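LbaCas13a H328A (C2c2) (Lachnospiraceae bacterium NK4A179, PDB 5WLH) binds a CRISPR RNA guide as a Cas13a effector and, as in its family, probably cleaves single-stranded RNA once a matching target pairs with that guide. Local coordinates at residues I342-E347 and F425-G430. Sequence-based numbering, arbitrary orientation.
Sequences IKLPLE and FKARTG. With nucleotides of chain B.
Ala427 meets Ile342 and Leu344 through its single methyl group, an apolar contact in which Leu344 brings its branch point, CG lying 4.0 Å from Ala427 CB, with both of its methyls close by. Ile342 adds CG1, 4.1 Å from the same CB. An alanine suits this place because its short side chain lets two branched neighbours close over it while the backbone stays near, the CA atoms of Ile342 and Ala427 being 6.0 Å apart.

The guanine of G5 of chain B lies over one face of the Phe425 ring, toward the rim, with Phe425 CD1 3.4 Å from G5 C6. Lys426 CG sits over the opposite face, toward its rim, and a phosphate oxygen of A6 of chain B, OP1, lies at the ring edge. A serine in place of Phe425 would probably leave this side of the guanine without the flat apolar ring that covers it. Lysine suits a phosphate: Lys426 NZ makes a weak 3.3 Å hydrogen bond to OP2 of A6 of chain B.

The whole is typical of a protein–RNA interface, a loop before a helix packed inward by aliphatic groups while its aromatic and basic residues meet a base and the next phosphate of the bound pre-crRNA.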
loop_
_atom_site.group_PDB
_atom_site.type_symbol
_atom_site.label_atom_id
_atom_site.label_comp_id
_atom_site.label_asym_id
_atom_site.label_seq_id
_atom_site.Cartn_x
_atom_site.Cartn_y
_atom_site.Cartn_z
ATOM N N ILE A 342 1.770 -29.163 -21.567
ATOM C CA ILE A 342 3.096 -29.526 -22.045
ATOM C C ILE A 342 3.562 -30.741 -21.259
ATOM O O ILE A 342 3.081 -31.027 -20.161
ATOM C CB ILE A 342 4.133 -28.392 -21.878
ATOM C CG1 ILE A 342 4.168 -27.909 -20.423
ATOM C CG2 ILE A 342 3.840 -27.243 -22.820
ATOM C CD1 ILE A 342 5.351 -27.011 -20.143
ATOM N N LYS A 343 4.515 -31.459 -21.837
ATOM C CA LYS A 343 5.180 -32.546 -21.133
ATOM C C LYS A 343 6.349 -31.960 -20.341
ATOM O O LYS A 343 7.257 -31.351 -20.914
ATOM C CB LYS A 343 5.628 -33.636 -22.116
ATOM C CG LYS A 343 6.640 -33.197 -23.184
ATOM C CD LYS A 343 8.079 -33.486 -22.745
ATOM C CE LYS A 343 9.062 -32.555 -23.436
ATOM N NZ LYS A 343 10.279 -32.382 -22.603
ATOM N N LEU A 344 6.303 -32.100 -19.038
ATOM C CA LEU A 344 7.416 -31.557 -18.278
ATOM C C LEU A 344 8.626 -32.491 -18.368
ATOM O O LEU A 344 8.469 -33.710 -18.304
ATOM C CB LEU A 344 7.018 -31.367 -16.823
ATOM C CG LEU A 344 5.966 -30.278 -16.600
ATOM C CD1 LEU A 344 5.612 -30.207 -15.141
ATOM C CD2 LEU A 344 6.496 -28.949 -17.103
ATOM N N PRO A 345 9.831 -31.950 -18.540
ATOM C CA PRO A 345 11.036 -32.779 -18.406
ATOM C C PRO A 345 11.141 -33.342 -16.995
ATOM O O PRO A 345 10.565 -32.813 -16.045
ATOM C CB PRO A 345 12.184 -31.802 -18.702
ATOM C CG PRO A 345 11.531 -30.586 -19.318
ATOM C CD PRO A 345 10.151 -30.533 -18.774
ATOM N N LEU A 346 11.886 -34.438 -16.863
ATOM C CA LEU A 346 12.101 -35.031 -15.548
ATOM C C LEU A 346 12.935 -34.103 -14.666
ATOM O O LEU A 346 13.718 -33.283 -15.153
ATOM C CB LEU A 346 12.796 -36.389 -15.672
ATOM C CG LEU A 346 11.990 -37.574 -16.217
ATOM C CD1 LEU A 346 10.593 -37.610 -15.612
ATOM C CD2 LEU A 346 11.927 -37.550 -17.742
ATOM N N GLU A 347 12.757 -34.242 -13.354
ATOM C CA GLU A 347 13.523 -33.452 -12.400
ATOM C C GLU A 347 15.009 -33.813 -12.472
ATOM O O GLU A 347 15.413 -34.805 -13.084
ATOM C CB GLU A 347 12.992 -33.664 -10.984
ATOM C CG GLU A 347 11.733 -32.871 -10.673
ATOM C CD GLU A 347 10.790 -33.618 -9.749
ATOM O OE1 GLU A 347 9.820 -33.000 -9.259
ATOM O OE2 GLU A 347 11.016 -34.826 -9.516
ATOM N N PHE A 425 0.965 -28.853 -11.567
ATOM C CA PHE A 425 -0.386 -28.292 -11.627
ATOM C C PHE A 425 -0.467 -27.144 -12.629
ATOM O O PHE A 425 -1.490 -26.987 -13.308
ATOM C CB PHE A 425 -0.872 -27.893 -10.228
ATOM C CG PHE A 425 -0.399 -26.532 -9.738
ATOM C CD1 PHE A 425 -1.085 -25.379 -10.082
ATOM C CD2 PHE A 425 0.675 -26.430 -8.867
ATOM C CE1 PHE A 425 -0.683 -24.143 -9.605
ATOM C CE2 PHE A 425 1.092 -25.197 -8.383
ATOM C CZ PHE A 425 0.403 -24.043 -8.765
ATOM N N LYS A 426 0.609 -26.374 -12.781
ATOM C CA LYS A 426 0.610 -25.265 -13.727
ATOM C C LYS A 426 0.762 -25.725 -15.159
ATOM O O LYS A 426 0.599 -24.915 -16.070
ATOM C CB LYS A 426 1.741 -24.291 -13.415
ATOM C CG LYS A 426 1.521 -23.498 -12.182
ATOM C CD LYS A 426 2.110 -22.117 -12.365
ATOM C CE LYS A 426 1.712 -21.256 -11.199
ATOM N NZ LYS A 426 2.876 -20.484 -10.738
ATOM N N ALA A 427 1.129 -26.987 -15.370
ATOM C CA ALA A 427 1.244 -27.541 -16.708
ATOM C C ALA A 427 -0.025 -28.239 -17.169
ATOM O O ALA A 427 -0.030 -28.800 -18.270
ATOM C CB ALA A 427 2.422 -28.521 -16.773
ATOM N N ARG A 428 -1.080 -28.244 -16.351
ATOM C CA ARG A 428 -2.349 -28.863 -16.722
ATOM C C ARG A 428 -3.150 -27.917 -17.604
ATOM O O ARG A 428 -3.288 -26.730 -17.292
ATOM C CB ARG A 428 -3.171 -29.227 -15.481
ATOM C CG ARG A 428 -2.468 -30.156 -14.501
ATOM C CD ARG A 428 -3.460 -30.863 -13.568
ATOM N NE ARG A 428 -3.085 -30.727 -12.154
ATOM C CZ ARG A 428 -2.148 -31.456 -11.544
ATOM N NH1 ARG A 428 -1.487 -32.390 -12.216
ATOM N NH2 ARG A 428 -1.875 -31.255 -10.261
ATOM N N THR A 429 -3.693 -28.446 -18.701
ATOM C CA THR A 429 -4.448 -27.601 -19.621
ATOM C C THR A 429 -5.616 -26.923 -18.919
ATOM O O THR A 429 -5.903 -25.742 -19.171
ATOM C CB THR A 429 -4.938 -28.429 -20.807
ATOM O OG1 THR A 429 -3.804 -29.007 -21.456
ATOM C CG2 THR A 429 -5.667 -27.538 -21.807
ATOM N N GLY A 430 -6.297 -27.651 -18.031
ATOM C CA GLY A 430 -7.453 -27.088 -17.345
ATOM C C GLY A 430 -7.089 -26.045 -16.306
ATOM O O GLY A 430 -7.907 -25.179 -15.976
ATOM P P G B 5 -3.752 -19.033 -6.842
ATOM O OP1 G B 5 -3.278 -17.622 -6.907
ATOM O OP2 G B 5 -4.207 -19.714 -8.084
ATOM O "O5'" G B 5 -2.612 -19.936 -6.230
ATOM C "C5'" G B 5 -1.945 -19.584 -5.033
ATOM C "C4'" G B 5 -0.976 -20.678 -4.652
ATOM O "O4'" G B 5 -1.727 -21.875 -4.305
ATOM C "C3'" G B 5 -0.039 -21.147 -5.759
ATOM O "O3'" G B 5 1.097 -20.312 -5.916
ATOM C "C2'" G B 5 0.326 -22.553 -5.297
ATOM O "O2'" G B 5 1.284 -22.482 -4.251
ATOM C "C1'" G B 5 -1.008 -23.027 -4.717
ATOM N N9 G B 5 -1.818 -23.720 -5.735
ATOM C C8 G B 5 -2.729 -23.155 -6.596
ATOM N N7 G B 5 -3.303 -24.021 -7.393
ATOM C C5 G B 5 -2.728 -25.234 -7.029
ATOM C C6 G B 5 -2.952 -26.534 -7.551
ATOM O O6 G B 5 -3.724 -26.856 -8.462
ATOM N N1 G B 5 -2.155 -27.475 -6.908
ATOM C C2 G B 5 -1.264 -27.201 -5.892
ATOM N N2 G B 5 -0.590 -28.239 -5.387
ATOM N N3 G B 5 -1.033 -25.988 -5.391
ATOM C C4 G B 5 -1.802 -25.067 -6.018
ATOM P P A B 6 1.547 -19.801 -7.369
ATOM O OP1 A B 6 0.651 -20.367 -8.390
ATOM O OP2 A B 6 3.028 -19.979 -7.453
ATOM O "O5'" A B 6 1.297 -18.219 -7.317
ATOM C "C5'" A B 6 -0.014 -17.680 -7.492
ATOM C "C4'" A B 6 -0.215 -16.436 -6.644
ATOM O "O4'" A B 6 -0.169 -16.794 -5.248
ATOM C "C3'" A B 6 0.857 -15.366 -6.774
ATOM O "O3'" A B 6 0.640 -14.538 -7.891
ATOM C "C2'" A B 6 0.760 -14.631 -5.450
ATOM O "O2'" A B 6 -0.404 -13.805 -5.434
ATOM C "C1'" A B 6 0.487 -15.791 -4.507
ATOM N N9 A B 6 1.706 -16.382 -3.939
ATOM C C8 A B 6 2.144 -17.675 -4.095
ATOM N N7 A B 6 3.236 -17.937 -3.426
ATOM C C5 A B 6 3.519 -16.736 -2.781
ATOM C C6 A B 6 4.547 -16.363 -1.916
ATOM N N6 A B 6 5.517 -17.212 -1.540
ATOM N N1 A B 6 4.534 -15.093 -1.435
ATOM C C2 A B 6 3.562 -14.252 -1.818
ATOM N N3 A B 6 2.546 -14.493 -2.648
ATOM C C4 A B 6 2.578 -15.767 -3.084
#